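Local coordinates for protein TqaA (Penicillium aethiopicum, PDB 5DLK) that probably closes finished nonribosomal peptides into macrocycles, as the terminal condensation-like domain of a fungal nonribosomal peptide synthetase, at residues Val157-Val162 / Leu172-Ser177; Phe67-Trp72 / Ser411-Phe416; Arg233-Gly238 / Val331-Thr336. All blocks are in the same frame, centred on the assembly; numbering follows the deposited sequence.

Contact 1 (Val157-Val162 / Leu172-Ser177)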
loop_
_atom_site.group_PDB
_atom_site.type_symbol
_atom_site.label_atom_id
_atom_site.label_comp_id
_atom_site.label_asym_id
_atom_site.label_seq_id
_atom_site.Cartn_x
_atom_site.Cartn_y
_atom_site.Cartn_z
ATOM N N VAL A 157 6.834 -13.601 -3.683
ATOM C CA VAL A 157 5.612 -14.081 -4.325
ATOM C C VAL A 157 5.732 -15.586 -4.606
ATOM O O VAL A 157 6.633 -16.042 -5.320
ATOM C CB VAL A 157 5.289 -13.305 -5.608
ATOM C CG1 VAL A 157 4.231 -14.026 -6.453
ATOM C CG2 VAL A 157 4.776 -11.886 -5.256
ATOM N N ARG A 158 4.830 -16.350 -4.007
ATOM C CA ARG A 158 4.849 -17.805 -4.142
ATOM C C ARG A 158 3.464 -18.354 -3.851
ATOM O O ARG A 158 2.664 -17.729 -3.144
ATOM C CB ARG A 158 5.901 -18.425 -3.225
ATOM C CG ARG A 158 5.807 -18.030 -1.762
ATOM C CD ARG A 158 7.025 -18.584 -1.006
ATOM N NE ARG A 158 8.254 -18.092 -1.613
ATOM C CZ ARG A 158 9.420 -18.730 -1.628
ATOM N NH1 ARG A 158 9.549 -19.939 -1.072
ATOM N NH2 ARG A 158 10.468 -18.143 -2.216
ATOM N N PHE A 159 3.181 -19.526 -4.413
ATOM C CA PHE A 159 1.824 -20.057 -4.459
ATOM C C PHE A 159 1.726 -21.385 -3.739
ATOM O O PHE A 159 2.674 -22.174 -3.753
ATOM C CB PHE A 159 1.363 -20.261 -5.908
ATOM C CG PHE A 159 1.384 -19.019 -6.743
ATOM C CD1 PHE A 159 2.554 -18.581 -7.331
ATOM C CD2 PHE A 159 0.218 -18.303 -6.946
ATOM C CE1 PHE A 159 2.574 -17.416 -8.121
ATOM C CE2 PHE A 159 0.221 -17.136 -7.729
ATOM C CZ PHE A 159 1.402 -16.701 -8.315
ATOM N N THR A 160 0.576 -21.605 -3.111
ATOM C CA THR A 160 0.301 -22.842 -2.375
ATOM C C THR A 160 -1.053 -23.356 -2.829
ATOM O O THR A 160 -1.982 -22.588 -3.024
ATOM C CB THR A 160 0.298 -22.629 -0.839
ATOM O OG1 THR A 160 1.558 -22.090 -0.413
ATOM C CG2 THR A 160 0.079 -23.953 -0.111
ATOM N N LEU A 161 -1.165 -24.670 -2.992
ATOM C CA LEU A 161 -2.414 -25.282 -3.419
ATOM C C LEU A 161 -2.696 -26.447 -2.486
ATOM O O LEU A 161 -1.921 -27.402 -2.453
ATOM C CB LEU A 161 -2.297 -25.758 -4.870
ATOM C CG LEU A 161 -3.556 -26.140 -5.632
ATOM C CD1 LEU A 161 -4.565 -25.012 -5.538
ATOM C CD2 LEU A 161 -3.191 -26.406 -7.087
ATOM N N VAL A 162 -3.763 -26.339 -1.697
ATOM C CA VAL A 162 -4.064 -27.336 -0.666
ATOM C C VAL A 162 -5.389 -28.011 -0.999
ATOM O O VAL A 162 -6.421 -27.351 -1.083
ATOM C CB VAL A 162 -4.108 -26.696 0.740
ATOM C CG1 VAL A 162 -4.427 -27.729 1.799
ATOM C CG2 VAL A 162 -2.770 -26.040 1.060
ATOM N N LEU A 172 -6.328 -22.133 -2.818
ATOM C CA LEU A 172 -5.169 -21.589 -3.505
ATOM C C LEU A 172 -4.727 -20.357 -2.740
ATOM O O LEU A 172 -5.566 -19.509 -2.461
ATOM C CB LEU A 172 -5.519 -21.218 -4.941
ATOM C CG LEU A 172 -4.533 -20.324 -5.695
ATOM C CD1 LEU A 172 -3.271 -21.081 -6.040
ATOM C CD2 LEU A 172 -5.206 -19.768 -6.935
ATOM N N THR A 173 -3.448 -20.264 -2.370
ATOM C CA THR A 173 -2.971 -19.020 -1.753
ATOM C C THR A 173 -1.835 -18.368 -2.541
ATOM O O THR A 173 -1.018 -19.025 -3.201
ATOM C CB THR A 173 -2.525 -19.230 -0.282
ATOM O OG1 THR A 173 -1.186 -19.733 -0.224
ATOM C CG2 THR A 173 -3.478 -20.200 0.445
ATOM N N ILE A 174 -1.821 -17.041 -2.482
ATOM C CA ILE A 174 -0.811 -16.237 -3.133
ATOM C C ILE A 174 -0.166 -15.387 -2.050
ATOM O O ILE A 174 -0.849 -14.570 -1.444
ATOM C CB ILE A 174 -1.441 -15.344 -4.228
ATOM C CG1 ILE A 174 -2.451 -16.161 -5.048
ATOM C CG2 ILE A 174 -0.371 -14.680 -5.086
ATOM C CD1 ILE A 174 -3.295 -15.345 -6.024
ATOM N N GLN A 175 1.115 -15.607 -1.775
ATOM C CA GLN A 175 1.822 -14.806 -0.782
ATOM C C GLN A 175 2.517 -13.658 -1.494
ATOM O O GLN A 175 2.929 -13.792 -2.640
ATOM C CB GLN A 175 2.815 -15.652 0.013
ATOM C CG GLN A 175 2.119 -16.636 0.937
ATOM C CD GLN A 175 3.079 -17.438 1.776
ATOM O OE1 GLN A 175 4.296 -17.248 1.712
ATOM N NE2 GLN A 175 2.535 -18.350 2.574
ATOM N N ILE A 176 2.613 -12.513 -0.825
ATOM C CA ILE A 176 3.118 -11.325 -1.498
ATOM C C ILE A 176 3.457 -10.243 -0.461
ATOM O O ILE A 176 2.773 -10.089 0.555
ATOM C CB ILE A 176 2.088 -10.805 -2.556
ATOM C CG1 ILE A 176 2.650 -9.628 -3.371
ATOM C CG2 ILE A 176 0.736 -10.484 -1.918
ATOM C CD1 ILE A 176 1.777 -9.248 -4.576
ATOM N N SER A 177 4.531 -9.510 -0.732
ATOM C CA SER A 177 4.936 -8.360 0.074
ATOM C C SER A 177 4.199 -7.108 -0.419
ATOM O O SER A 177 3.990 -6.940 -1.616
ATOM C CB SER A 177 6.460 -8.168 -0.019
ATOM O OG SER A 177 6.845 -6.900 0.491
HETATM O O HOH W 1 1.429 -19.418 -1.045
#
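Thr160 and Thr173 stand abreast on one face and carry the polar side of a beta hairpin. Thr160 CB rests on Thr173 OG1 at 3.3 Å. The two first torsions differ. Thr160 OG1 is anti to its carbonyl carbon (chi1 -58°), whereas Thr173 OG1 sits between its backbone N and carbonyl carbon (chi1 83°). Both hydroxyls reach one water, which lies 2.7 Å from Thr160 OG1 and 2.8 Å from Thr173 OG1. That water also donates to Arg158 O. Thr160 OG1 has a further partner in Arg122 NE, from the next strand.

On the same face, Gln175 and Arg158 lie across each other, with amide and guanidinium planes 25° apart. They touch through Gln175 OE1 and Arg158 CG, at 3.9 Å. Arg158 NH2 bonds to Leu155 O and Gln175 NE2 to Asp144 OD2.

The opposite face is apolar. Phe159 and Ile174 run alongside each other, with the ring atom CE2 of Phe159 3.7 Å from Ile174 CG2. Leu161 crosses Leu172 and brings its CD1 to Leu172 CB. Beyond them, Phe159 and Leu161 pack on helix 81-94. Near the Val157 end, the CG2 branch of Val157 meets Ile176 CG1 at 3.6 Å.

At the Thr160-Thr173 pair the antiparallel backbones exchange two hydrogen bonds. Thr173 N bonds to Thr160 O at 2.8 Å, and Thr160 N bonds back to Thr173 O. Gln175 N also donates to Arg158 O, almost straight, at 3.0 Å. The return bond from Arg158 N is weak.

The chemistry is two-sided. One face is apolar and packs on helix 81-94. On the other, the buried threonine hydroxyls are satisfied through a shared water, which also gives Arg158 O a second donor.

Contact 2 (Phe67-Trp72 / Ser411-Phe416). With EDO (1,2-ethanediol), chain E.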
loop_
_atom_site.group_PDB
_atom_site.type_symbol
_atom_site.label_atom_id
_atom_site.label_comp_id
_atom_site.label_asym_id
_atom_site.label_seq_id
_atom_site.Cartn_x
_atom_site.Cartn_y
_atom_site.Cartn_z
ATOM N N PHE A 67 3.033 -8.301 4.816
ATOM C CA PHE A 67 3.069 -9.571 4.098
ATOM C C PHE A 67 1.670 -10.169 4.135
ATOM O O PHE A 67 1.039 -10.219 5.195
ATOM C CB PHE A 67 4.107 -10.467 4.764
ATOM C CG PHE A 67 4.400 -11.756 4.040
ATOM C CD1 PHE A 67 4.774 -11.764 2.702
ATOM C CD2 PHE A 67 4.386 -12.957 4.748
ATOM C CE1 PHE A 67 5.088 -12.984 2.055
ATOM C CE2 PHE A 67 4.688 -14.171 4.119
ATOM C CZ PHE A 67 5.033 -14.178 2.770
ATOM N N HIS A 68 1.164 -10.563 2.974
ATOM C CA HIS A 68 -0.204 -11.054 2.859
ATOM C C HIS A 68 -0.244 -12.438 2.247
ATOM O O HIS A 68 0.599 -12.783 1.419
ATOM C CB HIS A 68 -1.048 -10.136 1.981
ATOM C CG HIS A 68 -1.504 -8.889 2.676
ATOM N ND1 HIS A 68 -0.629 -7.916 3.108
ATOM C CD2 HIS A 68 -2.743 -8.468 3.023
ATOM C CE1 HIS A 68 -1.312 -6.946 3.696
ATOM N NE2 HIS A 68 -2.598 -7.249 3.644
ATOM N N SER A 69 -1.242 -13.209 2.664
ATOM C CA SER A 69 -1.632 -14.429 1.964
ATOM C C SER A 69 -3.049 -14.218 1.469
ATOM O O SER A 69 -3.981 -14.136 2.275
ATOM C CB SER A 69 -1.566 -15.647 2.891
ATOM O OG SER A 69 -1.923 -16.825 2.177
ATOM N N TYR A 70 -3.216 -14.127 0.153
ATOM C CA TYR A 70 -4.538 -13.979 -0.430
ATOM C C TYR A 70 -5.081 -15.374 -0.761
ATOM O O TYR A 70 -4.496 -16.091 -1.568
ATOM C CB TYR A 70 -4.493 -13.098 -1.671
ATOM C CG TYR A 70 -4.251 -11.641 -1.330
ATOM C CD1 TYR A 70 -5.193 -10.928 -0.600
ATOM C CD2 TYR A 70 -3.090 -10.987 -1.727
ATOM C CE1 TYR A 70 -4.986 -9.600 -0.270
ATOM C CE2 TYR A 70 -2.875 -9.645 -1.405
ATOM C CZ TYR A 70 -3.834 -8.965 -0.673
ATOM O OH TYR A 70 -3.662 -7.630 -0.341
ATOM N N ASN A 71 -6.194 -15.725 -0.132
ATOM C CA ASN A 71 -6.651 -17.119 -0.074
ATOM C C ASN A 71 -7.963 -17.325 -0.808
ATOM O O ASN A 71 -8.950 -16.648 -0.533
ATOM C CB ASN A 71 -6.821 -17.554 1.372
ATOM C CG ASN A 71 -5.588 -17.309 2.194
ATOM O OD1 ASN A 71 -4.471 -17.341 1.677
ATOM N ND2 ASN A 71 -5.778 -17.052 3.487
ATOM N N TRP A 72 -7.976 -18.279 -1.731
ATOM C CA TRP A 72 -9.160 -18.547 -2.522
ATOM C C TRP A 72 -9.649 -19.969 -2.280
ATOM O O TRP A 72 -8.973 -20.915 -2.654
ATOM C CB TRP A 72 -8.859 -18.346 -3.996
ATOM C CG TRP A 72 -8.467 -16.931 -4.313
ATOM C CD1 TRP A 72 -7.203 -16.446 -4.507
ATOM C CD2 TRP A 72 -9.353 -15.822 -4.433
ATOM N NE1 TRP A 72 -7.254 -15.092 -4.763
ATOM C CE2 TRP A 72 -8.564 -14.686 -4.722
ATOM C CE3 TRP A 72 -10.742 -15.675 -4.334
ATOM C CZ2 TRP A 72 -9.122 -13.429 -4.927
ATOM C CZ3 TRP A 72 -11.291 -14.418 -4.529
ATOM C CH2 TRP A 72 -10.480 -13.312 -4.817
ATOM N N SER A 411 -10.587 -14.898 1.182
ATOM C CA SER A 411 -10.211 -14.563 2.548
ATOM C C SER A 411 -8.714 -14.253 2.552
ATOM O O SER A 411 -8.053 -14.430 1.540
ATOM C CB SER A 411 -10.552 -15.703 3.518
ATOM O OG SER A 411 -9.761 -16.842 3.264
ATOM N N LYS A 412 -8.166 -13.798 3.676
ATOM C CA LYS A 412 -6.734 -13.492 3.677
ATOM C C LYS A 412 -6.112 -13.622 5.046
ATOM O O LYS A 412 -6.810 -13.594 6.073
ATOM C CB LYS A 412 -6.491 -12.074 3.124
ATOM C CG LYS A 412 -7.038 -10.970 4.031
ATOM C CD LYS A 412 -6.658 -9.591 3.527
ATOM C CE LYS A 412 -7.341 -8.503 4.368
ATOM N NZ LYS A 412 -7.038 -8.698 5.793
ATOM N N PHE A 413 -4.796 -13.809 5.053
ATOM C CA PHE A 413 -3.989 -13.649 6.245
ATOM C C PHE A 413 -3.143 -12.393 5.986
ATOM O O PHE A 413 -2.765 -12.135 4.842
ATOM C CB PHE A 413 -3.057 -14.824 6.510
ATOM C CG PHE A 413 -3.710 -16.186 6.466
ATOM C CD1 PHE A 413 -4.964 -16.408 7.005
ATOM C CD2 PHE A 413 -3.033 -17.253 5.878
ATOM C CE1 PHE A 413 -5.536 -17.691 6.966
ATOM C CE2 PHE A 413 -3.603 -18.527 5.830
ATOM C CZ PHE A 413 -4.848 -18.737 6.373
ATOM N N ALA A 414 -2.806 -11.651 7.034
ATOM C CA ALA A 414 -2.006 -10.435 6.845
ATOM C C ALA A 414 -1.152 -10.084 8.073
ATOM O O ALA A 414 -1.575 -10.257 9.220
ATOM C CB ALA A 414 -2.924 -9.268 6.481
ATOM N N ARG A 415 0.063 -9.610 7.807
ATOM C CA ARG A 415 0.974 -9.091 8.821
ATOM C C ARG A 415 1.255 -7.625 8.481
ATOM O O ARG A 415 1.375 -7.276 7.301
ATOM C CB ARG A 415 2.299 -9.855 8.851
ATOM C CG ARG A 415 2.164 -11.380 8.987
ATOM C CD ARG A 415 1.313 -11.746 10.178
ATOM N NE ARG A 415 1.929 -11.380 11.447
ATOM C CZ ARG A 415 1.357 -11.608 12.626
ATOM N NH1 ARG A 415 0.182 -12.217 12.677
ATOM N NH2 ARG A 415 1.954 -11.236 13.750
ATOM N N PHE A 416 1.374 -6.801 9.515
ATOM C CA PHE A 416 1.724 -5.380 9.360
ATOM C C PHE A 416 2.067 -4.840 10.731
ATOM O O PHE A 416 1.236 -4.872 11.628
ATOM C CB PHE A 416 0.575 -4.578 8.744
ATOM C CG PHE A 416 0.851 -3.091 8.661
ATOM C CD1 PHE A 416 1.823 -2.609 7.805
ATOM C CD2 PHE A 416 0.145 -2.190 9.458
ATOM C CE1 PHE A 416 2.093 -1.226 7.712
ATOM C CE2 PHE A 416 0.401 -0.807 9.369
ATOM C CZ PHE A 416 1.375 -0.333 8.500
HETATM C C1 EDO E . -0.944 -6.908 12.886
HETATM O O1 EDO E . -1.197 -6.008 11.780
HETATM C C2 EDO E . -0.249 -8.213 12.458
HETATM O O2 EDO E . 1.118 -7.993 12.049
HETATM O O HOH W 2 -11.087 -18.392 1.271
HETATM O O HOH W 3 -8.173 -17.420 5.104
#
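Asn71 points its amide nitrogen at the face of the Phe413 ring. ND2 lies 3.3 Å above the ring plane, over its centre, and the amide and ring planes are 65° apart. The amide is held from both ends. OD1 accepts a short bond of 2.6 Å from Ser69 OG on a lone pair, and ND2 donates to a water that also bonds to Ser411 OG. With CG anti to the carbonyl carbon (chi1 -53°), Asn71 CG leans along its own strand toward Ser69. Ser69 CB packs on the same ring, 3.7 Å from Phe413 CD2.

On the other face of the sheet, Ala414 CB makes a CH-pi contact 3.7 Å from the centroid of the His68 ring. Lys412 CD comes to the edge of that ring. Lys412 also runs beside Tyr70.

The strands are antiparallel. Phe67 with Arg415, Ser69 with Phe413 and Asn71 with Ser411 each exchange two backbone hydrogen bonds. A 1,2-ethanediol, probably from the crystallisation liquor, takes a bond from Phe416 N through its O2 at 2.8 Å.

Strand 407-415 is an edge strand of the five-stranded sheet, added late in the chain to strands from the first part of the condensation domain. Strand 67-75 lies between it and strand 169-177. Helix 132-144 covers the Phe413 side with Trp140, while Trp181 and Phe190 meet His68 and Tyr70 on the other.

Contact 3 (Arg233-Gly238 / Val331-Thr336)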
loop_
_atom_site.group_PDB
_atom_site.type_symbol
_atom_site.label_atom_id
_atom_site.label_comp_id
_atom_site.label_asym_id
_atom_site.label_seq_id
_atom_site.Cartn_x
_atom_site.Cartn_y
_atom_site.Cartn_z
ATOM N N ARG A 233 8.647 23.181 -2.370
ATOM C CA ARG A 233 9.232 24.286 -1.613
ATOM C C ARG A 233 8.201 25.379 -1.337
ATOM O O ARG A 233 8.133 25.911 -0.234
ATOM C CB ARG A 233 10.439 24.887 -2.359
ATOM C CG ARG A 233 10.986 26.140 -1.694
ATOM C CD ARG A 233 12.437 26.398 -2.082
ATOM N NE ARG A 233 13.326 25.766 -1.109
ATOM C CZ ARG A 233 14.174 24.797 -1.408
ATOM N NH1 ARG A 233 14.248 24.367 -2.658
ATOM N NH2 ARG A 233 14.942 24.257 -0.464
ATOM N N HIS A 234 7.397 25.693 -2.342
ATOM C CA HIS A 234 6.371 26.733 -2.215
ATOM C C HIS A 234 5.268 26.270 -1.241
ATOM O O HIS A 234 4.829 27.003 -0.357
ATOM C CB HIS A 234 5.788 27.036 -3.590
ATOM C CG HIS A 234 4.825 28.179 -3.613
ATOM N ND1 HIS A 234 5.232 29.494 -3.593
ATOM C CD2 HIS A 234 3.473 28.205 -3.690
ATOM C CE1 HIS A 234 4.171 30.283 -3.642
ATOM N NE2 HIS A 234 3.091 29.525 -3.695
ATOM N N TYR A 235 4.849 25.025 -1.426
ATOM C CA TYR A 235 3.760 24.445 -0.641
ATOM C C TYR A 235 4.100 24.386 0.841
ATOM O O TYR A 235 3.227 24.609 1.701
ATOM C CB TYR A 235 3.469 23.032 -1.184
ATOM C CG TYR A 235 2.339 22.276 -0.536
ATOM C CD1 TYR A 235 1.040 22.378 -1.027
ATOM C CD2 TYR A 235 2.583 21.416 0.536
ATOM C CE1 TYR A 235 0.006 21.636 -0.465
ATOM C CE2 TYR A 235 1.548 20.687 1.118
ATOM C CZ TYR A 235 0.267 20.810 0.616
ATOM O OH TYR A 235 -0.770 20.098 1.193
ATOM N N LEU A 236 5.367 24.078 1.139
ATOM C CA LEU A 236 5.807 23.878 2.512
ATOM C C LEU A 236 6.479 25.112 3.104
ATOM O O LEU A 236 6.937 25.095 4.241
ATOM C CB LEU A 236 6.775 22.682 2.590
ATOM C CG LEU A 236 6.138 21.316 2.316
ATOM C CD1 LEU A 236 7.226 20.231 2.230
ATOM C CD2 LEU A 236 5.074 20.943 3.392
ATOM N N ASP A 237 6.506 26.197 2.341
ATOM C CA ASP A 237 7.189 27.396 2.794
ATOM C C ASP A 237 6.575 27.943 4.086
ATOM O O ASP A 237 5.377 28.239 4.140
ATOM C CB ASP A 237 7.138 28.458 1.702
ATOM C CG ASP A 237 7.773 29.752 2.133
ATOM O OD1 ASP A 237 8.942 29.717 2.553
ATOM O OD2 ASP A 237 7.094 30.796 2.064
ATOM N N GLY A 238 7.409 28.067 5.116
ATOM C CA GLY A 238 6.970 28.530 6.419
ATOM C C GLY A 238 6.329 27.466 7.302
ATOM O O GLY A 238 5.942 27.755 8.437
ATOM N N VAL A 331 3.046 11.330 1.734
ATOM C CA VAL A 331 3.566 12.694 1.506
ATOM C C VAL A 331 2.923 13.677 2.487
ATOM O O VAL A 331 1.880 13.373 3.096
ATOM C CB VAL A 331 3.319 13.161 0.050
ATOM C CG1 VAL A 331 4.000 12.211 -0.974
ATOM C CG2 VAL A 331 1.814 13.329 -0.229
ATOM N N PRO A 332 3.539 14.856 2.670
ATOM C CA PRO A 332 2.963 15.857 3.576
ATOM C C PRO A 332 1.679 16.478 3.059
ATOM O O PRO A 332 1.544 16.818 1.884
ATOM C CB PRO A 332 4.059 16.942 3.654
ATOM C CG PRO A 332 5.273 16.338 2.981
ATOM C CD PRO A 332 4.748 15.377 2.000
ATOM N N LEU A 333 0.734 16.630 3.979
ATOM C CA LEU A 333 -0.479 17.375 3.739
ATOM C C LEU A 333 -0.450 18.533 4.712
ATOM O O LEU A 333 -0.328 18.323 5.919
ATOM C CB LEU A 333 -1.723 16.496 3.972
ATOM C CG LEU A 333 -3.046 17.238 3.759
ATOM C CD1 LEU A 333 -3.149 17.733 2.308
ATOM C CD2 LEU A 333 -4.206 16.298 4.117
ATOM N N ARG A 334 -0.541 19.749 4.186
ATOM C CA ARG A 334 -0.533 20.945 5.014
ATOM C C ARG A 334 -1.909 21.582 5.045
ATOM O O ARG A 334 -2.518 21.799 3.986
ATOM C CB ARG A 334 0.487 21.958 4.465
ATOM C CG ARG A 334 0.576 23.230 5.304
ATOM C CD ARG A 334 1.582 24.195 4.680
ATOM N NE ARG A 334 1.822 25.341 5.553
ATOM C CZ ARG A 334 2.677 26.312 5.257
ATOM N NH1 ARG A 334 3.358 26.259 4.121
ATOM N NH2 ARG A 334 2.850 27.326 6.102
ATOM N N VAL A 335 -2.387 21.898 6.237
ATOM C CA VAL A 335 -3.675 22.568 6.390
ATOM C C VAL A 335 -3.460 23.826 7.213
ATOM O O VAL A 335 -2.978 23.770 8.350
ATOM C CB VAL A 335 -4.725 21.642 7.047
ATOM C CG1 VAL A 335 -6.059 22.374 7.252
ATOM C CG2 VAL A 335 -4.898 20.388 6.203
ATOM N N THR A 336 -3.836 24.962 6.636
ATOM C CA THR A 336 -3.569 26.246 7.269
ATOM C C THR A 336 -4.889 26.951 7.527
ATOM O O THR A 336 -5.621 27.271 6.579
ATOM C CB THR A 336 -2.690 27.142 6.409
ATOM O OG1 THR A 336 -3.473 27.649 5.325
ATOM C CG2 THR A 336 -1.508 26.371 5.857
#
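Leu236 and Arg334 have the nearest CA atoms, 7.4 Å apart, so no backbone pairs with backbone; side chains reach across to the other main chain. Residues 233-238 take in the last turn of helix 227-235 and the loop after it. Residues 331-336 lie on strand 329-336, an outer strand of the six-stranded mixed sheet in the later part of this condensation-domain fold.

Tyr235 and Arg334 pass one another, antiparallel, with ring and guanidinium planes 77° apart. Tyr235 OH receives Arg334 N at 3.0 Å along a nearly straight line (178°), and it is also bonded to Gln356 O. Tyr235 CE2 packs 3.7 Å from Arg334 CB.

Arg334 runs extended from CG to NE, and its guanidinium reaches the carbonyls at the end of the helix and just after it. NH1 donates to two of them, both near the guanidinium plane. NH2 has a salt bridge to Asp303. Leu236 CD2 meets Pro332 CB at 4.1 Å, where helix 368-375 also packs. Leu333 lies about 5 Å, side chain to side chain, from Tyr357, seen to bind phosphopantetheine in this protein.

The two NH1 bonds are 2.9 Å to Tyr235 O and 2.8 Å to Asp237 O; toward Asp237 O the nitrogen sits above the carbonyl plane.

From the N terminus, residues 67-72 come first; their partner comes much later. Residues 157-162 and 172-177 follow and close contact 1, a short hairpin loop. Contact 3 then opens at 233-238 and closes at 331-336. Contact 2 closes last, at 411-416. Its long loop encloses both of the others, which follow one another in series. Contacts 1 and 2 share one sheet, since strands 169-177 and 67-75 are neighbours, probably bonded through Leu172 O to Trp72 N and Ile174 O to Tyr70 N. Contact 3 lies on the opposite side of the chain's centre, about 36 Å from contact 2 between centres, and ties a helix end to the other large sheet.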